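Local atomic coordinates of alpha-galacturonidase (Bacillus subtilis, PDB entry 3FEF), a protein that hydrolyses alpha-1,4-linked galacturonate oligomers, releasing alpha-D-galacturonate, as an NAD- and manganese-dependent family 4 glycoside hydrolase. Residues R154-V159 with A400-L404; V199-N205 with I361-N365; C249-V254 with V287-H291. One frame throughout, in Å; residues are numbered along the deposited sequence.

Contact 1. Residues R154-V159 with A400-L404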
loop_
_atom_site.group_PDB
_atom_site.type_symbol
_atom_site.label_atom_id
_atom_site.label_comp_id
_atom_site.label_asym_id
_atom_site.label_seq_id
_atom_site.Cartn_x
_atom_site.Cartn_y
_atom_site.Cartn_z
ATOM N N ARG A 154 5.436 16.635 12.665
ATOM C CA ARG A 154 5.985 15.853 11.574
ATOM C C ARG A 154 7.495 15.984 11.522
ATOM O O ARG A 154 8.180 15.043 11.147
ATOM C CB ARG A 154 5.403 16.295 10.240
ATOM C CG ARG A 154 5.949 15.495 9.086
ATOM C CD ARG A 154 5.418 14.045 9.037
ATOM N NE ARG A 154 5.691 13.546 7.691
ATOM C CZ ARG A 154 6.607 12.633 7.397
ATOM N NH1 ARG A 154 7.301 12.040 8.354
ATOM N NH2 ARG A 154 6.808 12.300 6.143
ATOM N N VAL A 155 8.005 17.152 11.905
ATOM C CA VAL A 155 9.442 17.424 11.876
ATOM C C VAL A 155 10.115 16.563 12.921
ATOM O O VAL A 155 11.180 16.008 12.676
ATOM C CB VAL A 155 9.754 18.938 12.097
ATOM C CG1 VAL A 155 11.265 19.177 12.373
ATOM C CG2 VAL A 155 9.275 19.763 10.896
ATOM N N LEU A 156 9.490 16.437 14.093
ATOM C CA LEU A 156 10.029 15.534 15.106
ATOM C C LEU A 156 10.341 14.141 14.508
ATOM O O LEU A 156 11.436 13.599 14.696
ATOM C CB LEU A 156 9.069 15.429 16.305
ATOM C CG LEU A 156 8.900 16.714 17.114
ATOM C CD1 LEU A 156 7.969 16.553 18.329
ATOM C CD2 LEU A 156 10.295 17.234 17.541
ATOM N N TYR A 157 9.373 13.552 13.804
ATOM C CA TYR A 157 9.555 12.207 13.276
ATOM C C TYR A 157 10.551 12.158 12.119
ATOM O O TYR A 157 11.251 11.162 11.950
ATOM C CB TYR A 157 8.213 11.582 12.840
ATOM C CG TYR A 157 7.421 11.031 14.003
ATOM C CD1 TYR A 157 6.511 11.830 14.684
ATOM C CD2 TYR A 157 7.608 9.729 14.442
ATOM C CE1 TYR A 157 5.790 11.347 15.763
ATOM C CE2 TYR A 157 6.878 9.224 15.535
ATOM C CZ TYR A 157 5.976 10.049 16.181
ATOM O OH TYR A 157 5.252 9.588 17.262
ATOM N N LYS A 158 10.598 13.216 11.321
ATOM C CA LYS A 158 11.497 13.250 10.180
ATOM C C LYS A 158 12.937 13.320 10.659
ATOM O O LYS A 158 13.842 12.729 10.063
ATOM C CB LYS A 158 11.192 14.435 9.261
ATOM C CG LYS A 158 9.893 14.301 8.465
ATOM C CD LYS A 158 9.552 15.596 7.701
ATOM C CE LYS A 158 10.392 15.751 6.439
ATOM N NZ LYS A 158 9.909 14.848 5.331
ATOM N N VAL A 159 13.151 14.030 11.747
ATOM C CA VAL A 159 14.506 14.237 12.218
ATOM C C VAL A 159 14.937 13.128 13.179
ATOM O O VAL A 159 16.113 12.763 13.232
ATOM C CB VAL A 159 14.653 15.618 12.876
ATOM C CG1 VAL A 159 16.071 15.812 13.401
ATOM C CG2 VAL A 159 14.281 16.701 11.869
ATOM N N ALA A 400 7.419 20.997 5.713
ATOM C CA ALA A 400 8.381 20.290 6.540
ATOM C C ALA A 400 9.650 20.018 5.755
ATOM O O ALA A 400 10.750 20.274 6.242
ATOM C CB ALA A 400 7.786 18.994 7.085
ATOM N N ASP A 401 9.511 19.506 4.536
ATOM C CA ASP A 401 10.687 19.319 3.686
ATOM C C ASP A 401 11.396 20.644 3.389
ATOM O O ASP A 401 12.608 20.757 3.585
ATOM C CB ASP A 401 10.330 18.626 2.380
ATOM C CG ASP A 401 9.857 17.226 2.594
ATOM O OD1 ASP A 401 10.412 16.553 3.501
ATOM O OD2 ASP A 401 8.927 16.798 1.867
ATOM N N ALA A 402 10.640 21.631 2.908
ATOM C CA ALA A 402 11.214 22.922 2.564
ATOM C C ALA A 402 12.041 23.465 3.724
ATOM O O ALA A 402 13.167 23.952 3.530
ATOM C CB ALA A 402 10.140 23.919 2.155
ATOM N N GLY A 403 11.489 23.376 4.928
ATOM C CA GLY A 403 12.190 23.852 6.119
ATOM C C GLY A 403 13.497 23.135 6.384
ATOM O O GLY A 403 14.506 23.771 6.599
ATOM N N LEU A 404 13.490 21.806 6.359
ATOM C CA LEU A 404 14.713 21.031 6.611
ATOM C C LEU A 404 15.807 21.194 5.542
ATOM O O LEU A 404 16.999 21.029 5.828
ATOM C CB LEU A 404 14.383 19.545 6.772
ATOM C CG LEU A 404 13.599 19.200 8.043
ATOM C CD1 LEU A 404 13.059 17.794 7.959
ATOM C CD2 LEU A 404 14.468 19.391 9.288
#

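Contact 2. Residues V199-N205 with I361-N365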
loop_
_atom_site.group_PDB
_atom_site.type_symbol
_atom_site.label_atom_id
_atom_site.label_comp_id
_atom_site.label_asym_id
_atom_site.label_seq_id
_atom_site.Cartn_x
_atom_site.Cartn_y
_atom_site.Cartn_z
ATOM N N VAL A 199 -17.111 9.965 20.756
ATOM C CA VAL A 199 -17.119 10.382 19.377
ATOM C C VAL A 199 -16.059 9.634 18.582
ATOM O O VAL A 199 -14.991 9.287 19.110
ATOM C CB VAL A 199 -16.930 11.932 19.259
ATOM C CG1 VAL A 199 -18.101 12.674 19.895
ATOM C CG2 VAL A 199 -15.609 12.381 19.878
ATOM N N ASN A 200 -16.354 9.370 17.316
ATOM C CA ASN A 200 -15.336 8.908 16.399
ATOM C C ASN A 200 -14.819 10.101 15.623
ATOM O O ASN A 200 -15.471 10.587 14.695
ATOM C CB ASN A 200 -15.867 7.835 15.443
ATOM C CG ASN A 200 -14.774 7.278 14.536
ATOM O OD1 ASN A 200 -13.782 6.761 15.015
ATOM N ND2 ASN A 200 -14.946 7.401 13.228
ATOM N N VAL A 201 -13.638 10.573 16.010
ATOM C CA VAL A 201 -13.102 11.818 15.484
ATOM C C VAL A 201 -11.839 11.589 14.635
ATOM O O VAL A 201 -10.999 10.738 14.954
ATOM C CB VAL A 201 -12.808 12.777 16.640
ATOM C CG1 VAL A 201 -11.716 12.212 17.521
ATOM C CG2 VAL A 201 -12.450 14.180 16.122
ATOM N N LEU A 202 -11.712 12.350 13.553
ATOM C CA LEU A 202 -10.645 12.123 12.598
ATOM C C LEU A 202 -10.418 13.327 11.693
ATOM O O LEU A 202 -11.322 14.135 11.461
ATOM C CB LEU A 202 -10.896 10.841 11.791
ATOM C CG LEU A 202 -12.102 10.735 10.827
ATOM C CD1 LEU A 202 -11.848 9.669 9.763
ATOM C CD2 LEU A 202 -13.399 10.407 11.569
ATOM N N GLY A 203 -9.194 13.455 11.189
ATOM C CA GLY A 203 -8.842 14.602 10.367
ATOM C C GLY A 203 -7.405 15.006 10.620
ATOM O O GLY A 203 -6.549 14.178 10.919
ATOM N N ILE A 204 -7.128 16.280 10.459
ATOM C CA ILE A 204 -5.832 16.813 10.823
ATOM C C ILE A 204 -6.158 17.909 11.832
ATOM O O ILE A 204 -7.304 18.377 11.891
ATOM C CB ILE A 204 -5.119 17.410 9.608
ATOM C CG1 ILE A 204 -6.006 18.459 8.944
ATOM C CG2 ILE A 204 -4.763 16.308 8.595
ATOM C CD1 ILE A 204 -5.413 19.035 7.637
ATOM N N ASN A 205 -5.172 18.311 12.623
ATOM C CA ASN A 205 -5.389 19.292 13.693
ATOM C C ASN A 205 -6.129 20.567 13.242
ATOM O O ASN A 205 -5.817 21.144 12.201
ATOM C CB ASN A 205 -4.040 19.655 14.348
ATOM C CG ASN A 205 -4.211 20.525 15.590
ATOM O OD1 ASN A 205 -4.869 20.137 16.580
ATOM N ND2 ASN A 205 -3.656 21.712 15.531
ATOM N N ILE A 361 0.850 13.537 9.759
ATOM C CA ILE A 361 0.301 13.702 11.105
ATOM C C ILE A 361 -1.211 13.888 11.034
ATOM O O ILE A 361 -1.683 14.906 10.535
ATOM C CB ILE A 361 0.917 14.952 11.792
ATOM C CG1 ILE A 361 2.451 14.883 11.720
ATOM C CG2 ILE A 361 0.413 15.098 13.275
ATOM C CD1 ILE A 361 3.015 13.594 12.263
ATOM N N VAL A 362 -1.954 12.894 11.515
ATOM C CA VAL A 362 -3.409 12.985 11.601
ATOM C C VAL A 362 -3.903 12.909 13.071
ATOM O O VAL A 362 -3.212 12.380 13.956
ATOM C CB VAL A 362 -4.058 11.886 10.724
ATOM C CG1 VAL A 362 -3.661 12.089 9.214
ATOM C CG2 VAL A 362 -3.574 10.518 11.185
ATOM N N GLU A 363 -5.081 13.462 13.324
ATOM C CA GLU A 363 -5.698 13.413 14.640
ATOM C C GLU A 363 -6.818 12.367 14.684
ATOM O O GLU A 363 -7.775 12.465 13.918
ATOM C CB GLU A 363 -6.254 14.820 15.007
ATOM C CG GLU A 363 -6.783 14.975 16.463
ATOM C CD GLU A 363 -6.844 16.439 16.947
ATOM O OE1 GLU A 363 -6.251 17.339 16.297
ATOM O OE2 GLU A 363 -7.465 16.690 18.012
ATOM N N THR A 364 -6.673 11.359 15.557
ATOM C CA THR A 364 -7.727 10.367 15.834
ATOM C C THR A 364 -7.685 10.000 17.305
ATOM O O THR A 364 -6.777 10.417 18.035
ATOM C CB THR A 364 -7.544 9.030 15.064
ATOM O OG1 THR A 364 -6.319 8.415 15.468
ATOM C CG2 THR A 364 -7.524 9.243 13.556
ATOM N N ASN A 365 -8.673 9.224 17.739
ATOM C CA ASN A 365 -8.563 8.538 19.015
ATOM C C ASN A 365 -7.387 7.584 19.021
ATOM O O ASN A 365 -6.992 7.057 17.972
ATOM C CB ASN A 365 -9.847 7.786 19.337
ATOM C CG ASN A 365 -10.951 8.722 19.761
ATOM O OD1 ASN A 365 -10.686 9.796 20.315
ATOM N ND2 ASN A 365 -12.179 8.353 19.476
HETATM O O HOH W 1 -12.781 6.151 17.636
HETATM O O HOH W 2 -10.973 8.656 16.336
HETATM O O HOH W 3 -2.717 16.674 12.253
#

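Contact 3. Residues C249-V254 with V287-H291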
loop_
_atom_site.group_PDB
_atom_site.type_symbol
_atom_site.label_atom_id
_atom_site.label_comp_id
_atom_site.label_asym_id
_atom_site.label_seq_id
_atom_site.Cartn_x
_atom_site.Cartn_y
_atom_site.Cartn_z
ATOM N N CYS A 249 -15.088 32.927 21.204
ATOM C CA CYS A 249 -16.456 32.422 21.247
ATOM C C CYS A 249 -17.168 32.449 19.906
ATOM O O CYS A 249 -16.753 33.134 18.982
ATOM C CB CYS A 249 -17.277 33.248 22.235
ATOM S SG CYS A 249 -16.725 33.092 23.928
ATOM N N SER A 250 -18.275 31.726 19.809
ATOM C CA SER A 250 -19.012 31.712 18.559
ATOM C C SER A 250 -20.411 31.206 18.810
ATOM O O SER A 250 -20.742 30.827 19.920
ATOM C CB SER A 250 -18.315 30.803 17.542
ATOM O OG SER A 250 -18.935 29.520 17.485
ATOM N N ALA A 251 -21.236 31.216 17.778
ATOM C CA ALA A 251 -22.534 30.570 17.854
ATOM C C ALA A 251 -22.594 29.349 16.918
ATOM O O ALA A 251 -23.671 28.925 16.526
ATOM C CB ALA A 251 -23.651 31.571 17.516
ATOM N N HIS A 252 -21.434 28.816 16.536
ATOM C CA HIS A 252 -21.384 27.567 15.777
ATOM C C HIS A 252 -22.062 27.591 14.405
ATOM O O HIS A 252 -22.375 26.532 13.850
ATOM C CB HIS A 252 -21.984 26.457 16.620
ATOM C CG HIS A 252 -21.412 26.405 17.993
ATOM N ND1 HIS A 252 -22.015 27.020 19.072
ATOM C CD2 HIS A 252 -20.260 25.866 18.458
ATOM C CE1 HIS A 252 -21.276 26.826 20.149
ATOM N NE2 HIS A 252 -20.208 26.129 19.805
ATOM N N ARG A 253 -22.312 28.786 13.873
ATOM C CA ARG A 253 -22.862 28.917 12.530
ATOM C C ARG A 253 -21.974 28.262 11.476
ATOM O O ARG A 253 -22.471 27.693 10.502
ATOM C CB ARG A 253 -23.091 30.390 12.180
ATOM C CG ARG A 253 -24.233 31.017 12.991
ATOM C CD ARG A 253 -24.952 32.108 12.199
ATOM N NE ARG A 253 -25.656 31.569 11.043
ATOM C CZ ARG A 253 -25.549 32.088 9.825
ATOM N NH1 ARG A 253 -24.781 33.156 9.633
ATOM N NH2 ARG A 253 -26.218 31.562 8.813
ATOM N N VAL A 254 -20.662 28.361 11.657
ATOM C CA VAL A 254 -19.741 27.793 10.682
ATOM C C VAL A 254 -19.813 26.262 10.738
ATOM O O VAL A 254 -19.843 25.595 9.707
ATOM C CB VAL A 254 -18.282 28.258 10.907
ATOM C CG1 VAL A 254 -17.345 27.563 9.884
ATOM C CG2 VAL A 254 -18.171 29.793 10.787
ATOM N N VAL A 287 -21.307 38.362 10.714
ATOM C CA VAL A 287 -22.500 37.659 10.226
ATOM C C VAL A 287 -22.434 36.170 10.557
ATOM O O VAL A 287 -23.452 35.543 10.825
ATOM C CB VAL A 287 -22.667 37.790 8.713
ATOM C CG1 VAL A 287 -23.641 36.713 8.181
ATOM C CG2 VAL A 287 -23.131 39.196 8.344
ATOM N N TRP A 288 -21.228 35.600 10.541
ATOM C CA TRP A 288 -21.074 34.181 10.815
ATOM C C TRP A 288 -20.903 33.944 12.310
ATOM O O TRP A 288 -20.738 32.819 12.762
ATOM C CB TRP A 288 -19.950 33.577 9.955
ATOM C CG TRP A 288 -20.465 33.423 8.561
ATOM C CD1 TRP A 288 -20.300 34.291 7.529
ATOM C CD2 TRP A 288 -21.312 32.369 8.072
ATOM N NE1 TRP A 288 -20.975 33.841 6.421
ATOM C CE2 TRP A 288 -21.607 32.664 6.727
ATOM C CE3 TRP A 288 -21.844 31.206 8.642
ATOM C CZ2 TRP A 288 -22.407 31.825 5.927
ATOM C CZ3 TRP A 288 -22.635 30.379 7.853
ATOM C CH2 TRP A 288 -22.914 30.698 6.511
ATOM N N LYS A 289 -20.947 35.030 13.066
ATOM C CA LYS A 289 -20.958 34.979 14.536
ATOM C C LYS A 289 -19.719 34.371 15.202
ATOM O O LYS A 289 -19.824 33.614 16.163
ATOM C CB LYS A 289 -22.248 34.330 15.056
ATOM C CG LYS A 289 -23.519 34.994 14.505
ATOM C CD LYS A 289 -24.712 34.739 15.421
ATOM C CE LYS A 289 -25.928 35.562 15.016
ATOM N NZ LYS A 289 -26.834 35.723 16.196
ATOM N N PHE A 290 -18.544 34.753 14.723
ATOM C CA PHE A 290 -17.296 34.394 15.402
ATOM C C PHE A 290 -16.350 35.562 15.181
ATOM O O PHE A 290 -16.739 36.534 14.558
ATOM C CB PHE A 290 -16.724 33.077 14.847
ATOM C CG PHE A 290 -16.149 33.203 13.458
ATOM C CD1 PHE A 290 -16.975 33.304 12.362
ATOM C CD2 PHE A 290 -14.766 33.217 13.258
ATOM C CE1 PHE A 290 -16.437 33.416 11.083
ATOM C CE2 PHE A 290 -14.227 33.346 11.985
ATOM C CZ PHE A 290 -15.065 33.452 10.899
ATOM N N HIS A 291 -15.123 35.483 15.677
ATOM C CA HIS A 291 -14.186 36.596 15.549
ATOM C C HIS A 291 -12.864 36.195 14.905
ATOM O O HIS A 291 -12.488 35.022 14.886
ATOM C CB HIS A 291 -13.826 37.164 16.924
ATOM C CG HIS A 291 -14.999 37.415 17.812
ATOM N ND1 HIS A 291 -15.581 38.657 17.936
ATOM C CD2 HIS A 291 -15.680 36.591 18.650
ATOM C CE1 HIS A 291 -16.580 38.587 18.803
ATOM N NE2 HIS A 291 -16.656 37.348 19.258
HETATM O O HOH W 4 -14.779 33.148 17.440
#

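Contact 1. Residues R154-V159 with A400-L404
Lys158 reaches across from helix 149-159 to Asp401 on helix 383-405, and this salt bridge is the polar bond between the two segments. Its NZ lies 2.6 Å from Asp401 OD1, coming in on the syn side of the carboxylate and 22° out of its plane; OD2 is turned further off. The lysine gets there by bending twice near its end, with chi3 and chi4 both close to 75°, and the two side chains cross at about a right angle. On the way its methylenes pass over the neighbouring helix: Lys158 CD sits 3.9 Å from Ala400 CB, and Lys158 CE 3.7 Å from Leu404 CD1.

One turn back, Arg154 serves a different acid. Its NH2 makes a salt bridge with Glu397, one turn before Asp401 on the same helix, while Lys158 CG lies over one face of the guanidinium, 3.4 Å above its plane and offset toward the rim. The two basic residues thus each take their own carboxylate. Along the backbone Lys158 N donates to Arg154 O.

Behind the charges the packing is apolar. Ala400 CB meets Val155 CG2 at 4.2 Å, and the other arm of Leu404, CD2, comes 3.7 Å from Val159 CG2. Val155 and Leu404 both also lean on helix 112-136, through Phe126 and Val123, so a third helix closes the apolar side.

The axes of the short segments 154-159 and 400-404 pass 10.6 Å apart with a crossing angle of -58°. Helix 149-159 connects parallel strands 141-144 and 164-167, the beta-alpha-beta crossover of a Rossmann-type NAD-binding domain, and here it carries a helix of the C-terminal domain on its flank.

Contact 2. Residues V199-N205 with I361-N365
The Asn365 amide points its ND2 edge at Val199 O, 3.0 Å away and only 11° out of the amide plane, and the same nitrogen donates to a water held by Asn200 OD1. That oxygen also accepts from Gln374 NE2 of the second subunit, placing this end at a subunit interface. Val201 CG1 packs against the amide oxygen, Asn365 OD1, at 3.8 Å. Two more flat groups meet towards the other end: the Glu363 carboxylate and the Asn205 amide are nearly coplanar, 16° apart, and Glu363 OE1 is 3.4 Å from Asn205 CA. Asn346 and Asn344 donate to OE1 and OE2 of that buried acid, fixing its rotation.

Between these ends the antiparallel backbones are only partly joined. Glu363 N bonds to Gly203 O at 2.9 Å. Thr364 CA makes a CA-H...O contact of 3.4 Å with Val201 O. Another water links Asn205 N to Ile361 O.

The segments belong to two different sheets, and segment 199-205 turns a corner at Gly203. That corner delivers Asn205 beside Cys169 and His206, which hold the magnesium ion in the site assigned to manganese, a metal centre characteristic of family 4 glycoside hydrolases.

Contact 3. Residues C249-V254 with V287-H291
The guanidinium of Arg253 lies flat on the Trp288 indole, the planes only 8° apart and the centres separated by 4.3 Å. It is an off-centre cation-pi stack: Arg253 CZ stands 28° off the normal of the six-membered ring, and NH1 rides over CE3 near the rim. Bends at chi2 and chi3 fold the arginine back over the ring. At the guanidinium edge, Arg253 NH1 donates to Val287 O, which lies near the guanidinium plane, at 3.0 Å in a bent bond of 135°, while NE goes to Gly232 O. Tyr281 meets the tryptophan edge-to-face.

Alongside, Ala251 N donates to Lys289 O at 3.2 Å, and Ser250 CA touches the same oxygen. Lys289 runs out extended, its CD 3.9 Å from Ala251 CB. An ST turn, His252 N to Ser250 OG at 2.8 Å, shapes the chain just before helix 253-262. Val254 CG2 packs obliquely on Phe290 at CE1, 4.0 Å away. At the far end Cys249 O lies at the edge of the His291 ring, 3.6 Å from CD2.

Within the two segments the arginine meets an aromatic face and a main-chain carbonyl, with no carboxylate. The pi face and the carbonyls of Val287 and Gly232 probably stabilise part of its charge, and these bonds tie an irregular loop to the start of a helix; a sulfate, likely from the crystallisation liquor, lies about 4 Å from the Trp288 side chain at nearest atoms.

Overall arrangement
Contact 2 is wholly buried and nearest the chain's centre, whereas contacts 1 and 3 are partly buried and lie on opposite sides of that centre, about 34 Å apart between their own centres. Contact 1 alone joins the Rossmann-type part of the chain to the C-terminal domain; the segments of contacts 2 and 3 fall within the latter. Along the chain contact 3 is nested inside contact 2, and contact 2 inside contact 1. Contacts 1 and 2 touch, Arg154 N lying 3.6 Å from Ile361 CG1. Chemistry follows place: an ion pair beside apolar helix packing, then amides, backbone and bridging waters close to the metal, and finally cation-pi stacking between the start of a helix and a loop.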